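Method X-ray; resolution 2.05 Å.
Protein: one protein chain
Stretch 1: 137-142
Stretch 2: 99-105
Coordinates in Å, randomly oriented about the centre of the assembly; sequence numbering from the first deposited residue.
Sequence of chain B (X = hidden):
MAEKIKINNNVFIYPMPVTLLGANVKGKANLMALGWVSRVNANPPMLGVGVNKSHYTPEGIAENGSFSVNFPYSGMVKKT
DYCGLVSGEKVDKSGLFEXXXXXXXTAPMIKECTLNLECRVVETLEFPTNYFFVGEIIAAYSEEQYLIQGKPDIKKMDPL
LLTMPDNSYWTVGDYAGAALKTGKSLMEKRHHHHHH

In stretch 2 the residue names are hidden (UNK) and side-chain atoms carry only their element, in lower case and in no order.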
ATOM      1  N   ILE B 137       3.344  13.816  -6.168  1.00 18.86           N
ATOM      2  CA  ILE B 137       2.574  14.589  -5.203  1.00 18.80           C
ATOM      3  C   ILE B 137       3.055  16.038  -5.276  1.00 19.32           C
ATOM      4  O   ILE B 137       4.159  16.382  -4.820  1.00 18.60           O
ATOM      5  CB  ILE B 137       2.696  14.031  -3.760  1.00 18.87           C
ATOM      6  CG1 ILE B 137       2.343  12.537  -3.729  1.00 18.48           C
ATOM      7  CG2 ILE B 137       1.795  14.822  -2.788  1.00 18.78           C
ATOM      8  CD1 ILE B 137       2.858  11.832  -2.460  1.00 18.76           C
ATOM      9  N   ILE B 138       2.235  16.884  -5.882  1.00 20.00           N
ATOM     10  CA  ILE B 138       2.658  18.252  -6.114  1.00 21.08           C
ATOM     11  C   ILE B 138       2.223  19.154  -4.968  1.00 20.97           C
ATOM     12  O   ILE B 138       2.922  20.109  -4.633  1.00 21.06           O
ATOM     13  CB  ILE B 138       2.212  18.791  -7.497  1.00 21.59           C
ATOM     14  CG1 ILE B 138       0.701  18.966  -7.556  1.00 23.35           C
ATOM     15  CG2 ILE B 138       2.766  17.906  -8.639  1.00 21.65           C
ATOM     16  CD1 ILE B 138       0.224  20.410  -7.253  1.00 25.57           C
ATOM     17  N   ALA B 139       1.086  18.831  -4.357  1.00 20.44           N
ATOM     18  CA  ALA B 139       0.636  19.532  -3.157  1.00 20.39           C
ATOM     19  C   ALA B 139      -0.074  18.567  -2.221  1.00 20.48           C
ATOM     20  O   ALA B 139      -0.758  17.633  -2.668  1.00 20.21           O
ATOM     21  CB  ALA B 139      -0.269  20.723  -3.510  1.00 19.83           C
ATOM     22  N   ALA B 140       0.130  18.793  -0.927  1.00 20.45           N
ATOM     23  CA  ALA B 140      -0.526  18.037   0.124  1.00 21.00           C
ATOM     24  C   ALA B 140      -1.209  18.983   1.089  1.00 21.30           C
ATOM     25  O   ALA B 140      -0.646  20.019   1.461  1.00 20.94           O
ATOM     26  CB  ALA B 140       0.471  17.145   0.853  1.00 20.91           C
ATOM     27  N   TYR B 141      -2.429  18.617   1.474  1.00 21.75           N
ATOM     28  CA  TYR B 141      -3.284  19.430   2.337  1.00 22.51           C
ATOM     29  C   TYR B 141      -3.759  18.638   3.550  1.00 22.91           C
ATOM     30  O   TYR B 141      -4.199  17.492   3.432  1.00 21.95           O
ATOM     31  CB  TYR B 141      -4.516  19.932   1.565  1.00 22.74           C
ATOM     32  CG  TYR B 141      -4.213  20.624   0.249  1.00 23.74           C
ATOM     33  CD1 TYR B 141      -4.011  19.889  -0.919  1.00 24.17           C
ATOM     34  CD2 TYR B 141      -4.129  22.022   0.176  1.00 25.44           C
ATOM     35  CE1 TYR B 141      -3.724  20.520  -2.134  1.00 23.15           C
ATOM     36  CE2 TYR B 141      -3.856  22.666  -1.034  1.00 24.90           C
ATOM     37  CZ  TYR B 141      -3.649  21.907  -2.181  1.00 24.83           C
ATOM     38  OH  TYR B 141      -3.377  22.538  -3.373  1.00 23.71           O
ATOM     39  N   SER B 142      -3.677  19.261   4.714  1.00 23.97           N
ATOM     40  CA  SER B 142      -4.398  18.772   5.876  1.00 25.27           C
ATOM     41  C   SER B 142      -4.966  19.947   6.668  1.00 26.40           C
ATOM     42  O   SER B 142      -5.220  21.019   6.116  1.00 26.32           O
ATOM     43  CB  SER B 142      -3.502  17.889   6.752  1.00 25.35           C
ATOM     44  OG  SER B 142      -4.267  17.222   7.742  1.00 25.32           O
ATOM     45  N   UNK B  99     -16.367  19.732  -2.382  1.00 25.27           N
ATOM     46  CA  UNK B  99     -15.182  19.580  -3.219  1.00 24.10           C
ATOM     47  C   UNK B  99     -14.370  20.876  -3.325  1.00 23.32           C
ATOM     48  O   UNK B  99     -14.921  21.960  -3.539  1.00 23.57           O
ATOM     49  c   UNK B  99     -14.326  18.998  -5.554  1.00 23.28           C
ATOM     50  c   UNK B  99     -16.155  17.619  -4.499  1.00 22.72           C
ATOM     51  c   UNK B  99     -15.548  19.017  -4.627  1.00 24.20           C
ATOM     52  N   UNK B 100     -13.059  20.743  -3.158  1.00 22.50           N
ATOM     53  CA  UNK B 100     -12.124  21.836  -3.409  1.00 22.01           C
ATOM     54  C   UNK B 100     -11.025  21.393  -4.381  1.00 21.89           C
ATOM     55  O   UNK B 100     -10.664  20.215  -4.452  1.00 22.24           O
ATOM     56  c   UNK B 100     -10.797  20.421  -0.718  1.00 21.48           C
ATOM     57  c   UNK B 100     -10.476  21.569  -1.445  1.00 21.19           C
ATOM     58  c   UNK B 100      -8.115  21.167  -0.964  1.00 19.60           C
ATOM     59  c   UNK B 100     -11.553  22.414  -2.092  1.00 21.40           C
ATOM     60  c   UNK B 100      -8.445  20.031  -0.255  1.00 19.78           C
ATOM     61  c   UNK B 100      -9.129  21.938  -1.548  1.00 21.41           C
ATOM     62  c   UNK B 100      -9.791  19.651  -0.122  1.00 20.62           C
ATOM     63  N   UNK B 101     -10.523  22.352  -5.147  1.00 21.93           N
ATOM     64  CA  UNK B 101      -9.432  22.128  -6.070  1.00 21.41           C
ATOM     65  C   UNK B 101      -8.198  22.861  -5.579  1.00 21.82           C
ATOM     66  O   UNK B 101      -8.272  23.686  -4.656  1.00 21.69           O
ATOM     67  c   UNK B 101      -9.829  22.591  -7.474  1.00 21.35           C
ATOM     68  c   UNK B 101     -11.400  19.788  -9.567  1.00 18.38           C
ATOM     69  o   UNK B 101     -13.707  19.215  -9.977  1.00 19.72           O
ATOM     70  c   UNK B 101     -10.853  21.693  -8.141  1.00 20.21           C
ATOM     71  c   UNK B 101     -10.453  20.622  -8.942  1.00 17.42           C
ATOM     72  c   UNK B 101     -13.185  21.083  -8.574  1.00 20.82           C
ATOM     73  c   UNK B 101     -12.229  21.912  -7.960  1.00 20.46           C
ATOM     74  c   UNK B 101     -12.763  20.026  -9.374  1.00 20.20           C
ATOM     75  N   UNK B 102      -7.058  22.532  -6.183  1.00 22.49           N
ATOM     76  CA  UNK B 102      -5.774  23.111  -5.790  1.00 22.56           C
ATOM     77  C   UNK B 102      -4.979  23.568  -6.992  1.00 22.31           C
ATOM     78  O   UNK B 102      -5.559  23.940  -8.015  1.00 21.93           O
ATOM     79  N   UNK B 103      -3.653  23.495  -6.867  1.00 22.70           N
ATOM     80  CA  UNK B 103      -2.705  24.058  -7.848  1.00 23.17           C
ATOM     81  C   UNK B 103      -2.826  23.463  -9.256  1.00 22.70           C
ATOM     82  O   UNK B 103      -2.581  24.151 -10.253  1.00 22.19           O
ATOM     83  o   UNK B 103       0.739  24.869  -4.351  1.00 29.26           O
ATOM     84  c   UNK B 103      -1.260  23.918  -7.345  1.00 23.28           C
ATOM     85  c   UNK B 103       0.456  24.404  -5.481  1.00 25.07           C
ATOM     86  c   UNK B 103      -0.927  24.727  -6.078  1.00 24.60           C
ATOM     87  o   UNK B 103       1.271  23.706  -6.127  1.00 27.26           O
ATOM     88  N   UNK B 104      -3.216  22.192  -9.326  1.00 22.28           N
ATOM     89  CA  UNK B 104      -3.367  21.501 -10.605  1.00 21.95           C
ATOM     90  C   UNK B 104      -4.718  21.792 -11.253  1.00 21.39           C
ATOM     91  O   UNK B 104      -4.929  21.449 -12.407  1.00 21.98           O
ATOM     92  c   UNK B 104      -0.603  20.035 -10.774  1.00 19.06           C
ATOM     93  c   UNK B 104      -1.804  19.508  -9.938  1.00 22.07           C
ATOM     94  c   UNK B 104      -1.787  17.999  -9.884  1.00 19.58           C
ATOM     95  c   UNK B 104      -3.165  19.994 -10.441  1.00 21.68           C
ATOM     96  N   UNK B 105      -5.625  22.411 -10.496  1.00 21.40           N
ATOM     97  CA  UNK B 105      -6.894  22.961 -11.022  1.00 21.36           C
ATOM     98  C   UNK B 105      -7.965  21.908 -11.331  1.00 20.94           C
ATOM     99  O   UNK B 105      -9.159  22.196 -11.351  1.00 21.09           O
ATOM    100  c   UNK B 105      -6.325  26.534 -10.459  1.00 26.57           C
ATOM    101  c   UNK B 105      -6.642  23.832 -12.271  1.00 21.77           C
ATOM    102  n   UNK B 105      -7.142  27.822 -10.328  1.00 27.33           N
ATOM    103  c   UNK B 105      -5.924  26.250 -11.901  1.00 24.82           C
ATOM    104  c   UNK B 105      -5.469  24.826 -12.144  1.00 22.46           C
TER

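Position 99 carries three side-chain carbons, one of them bonded to CA and bearing the other two. It lies in the short strand that opens the stretch, and its side chain is far from stretch 1 and touches nothing there, so it takes no part in the contact. Branching at the first carbon with no heteroatom identifies Val-99.

At position 100 a single carbon leads to a ring of six carbons with no oxygen attached. CA to CB points toward stretch 1, and the edge of the ring meets a face of Tyr-141. A six-membered carbon ring without a substituent is that of Phe-100. Its CE1 lies 4.1 Å from CG of Tyr-141; the two ring centroids are 5.5 Å apart and the planes stand at 86°, an edge-to-face pair that sets the ring edge of Phe-100 against the aromatic face of its partner.

Position 101 has the same carbon-plus-ring framework, but with one oxygen attached to the far end of the ring. CA to CB points away from stretch 1, and the side chain makes no contact with it. The ring oxygen makes this Tyr-101, and its hydroxyl is hydrogen-bonded elsewhere in the structure.

No side-chain atoms follow CA at position 102. The bare backbone lets the hydroxyl of Tyr-141 approach closely, with OH of Tyr-141 3.5 Å from CA of position 102. With no side chain at all, the residue is Gly-102. A CB in the ideal position on Gly-102 would fall 2.3 Å from OH of Tyr-141, a clash, so the packing here depends on the absence of a side chain.

Position 103 has three carbons in a row, the third carrying two oxygens. CA to CB points toward stretch 1, and the carboxylate end meets Ile-138 and Ala-139. A carboxylate on a two-carbon spacer is that of Glu-103. Its CD lies 4.2 Å from CB of Ala-139 and its OE1 3.6 Å from CD1 of Ile-138. Both are van der Waals contacts with aliphatic groups, which offer the carboxylate no polar partner.

At position 104 there are four carbons, forked at the second. CA to CB runs sideways, but the end of the side chain comes nearer and packs on Ile-138. The fork is the pattern of Leu-104, whose CG lies 3.5 Å from CD1 of Ile-138.

Position 105 has four carbons in a row ending in nitrogen, out of reach of stretch 1, and so is Lys-105. Its backbone closes a type I turn beginning at Gly-102, with Lys-105 N donating to Gly-102 O at 2.9 Å.

The contact rests on side-chain packing, without a hydrogen bond between the stretches, and buries 302 Å² over both sides. Ile-138, Ala-139 and Tyr-141 supply the strand surface. Phe-100 covers part of the tyrosine ring, Gly-102 leaves space for its hydroxyl, and the following turn brings Glu-103 and Leu-104 to Ile-138. The touching segments run in nearly opposite directions, 164° apart, which places Phe-100 by Tyr-141 and Leu-104 by Ile-138.

Stretch 2 (99-105) VFYGELK
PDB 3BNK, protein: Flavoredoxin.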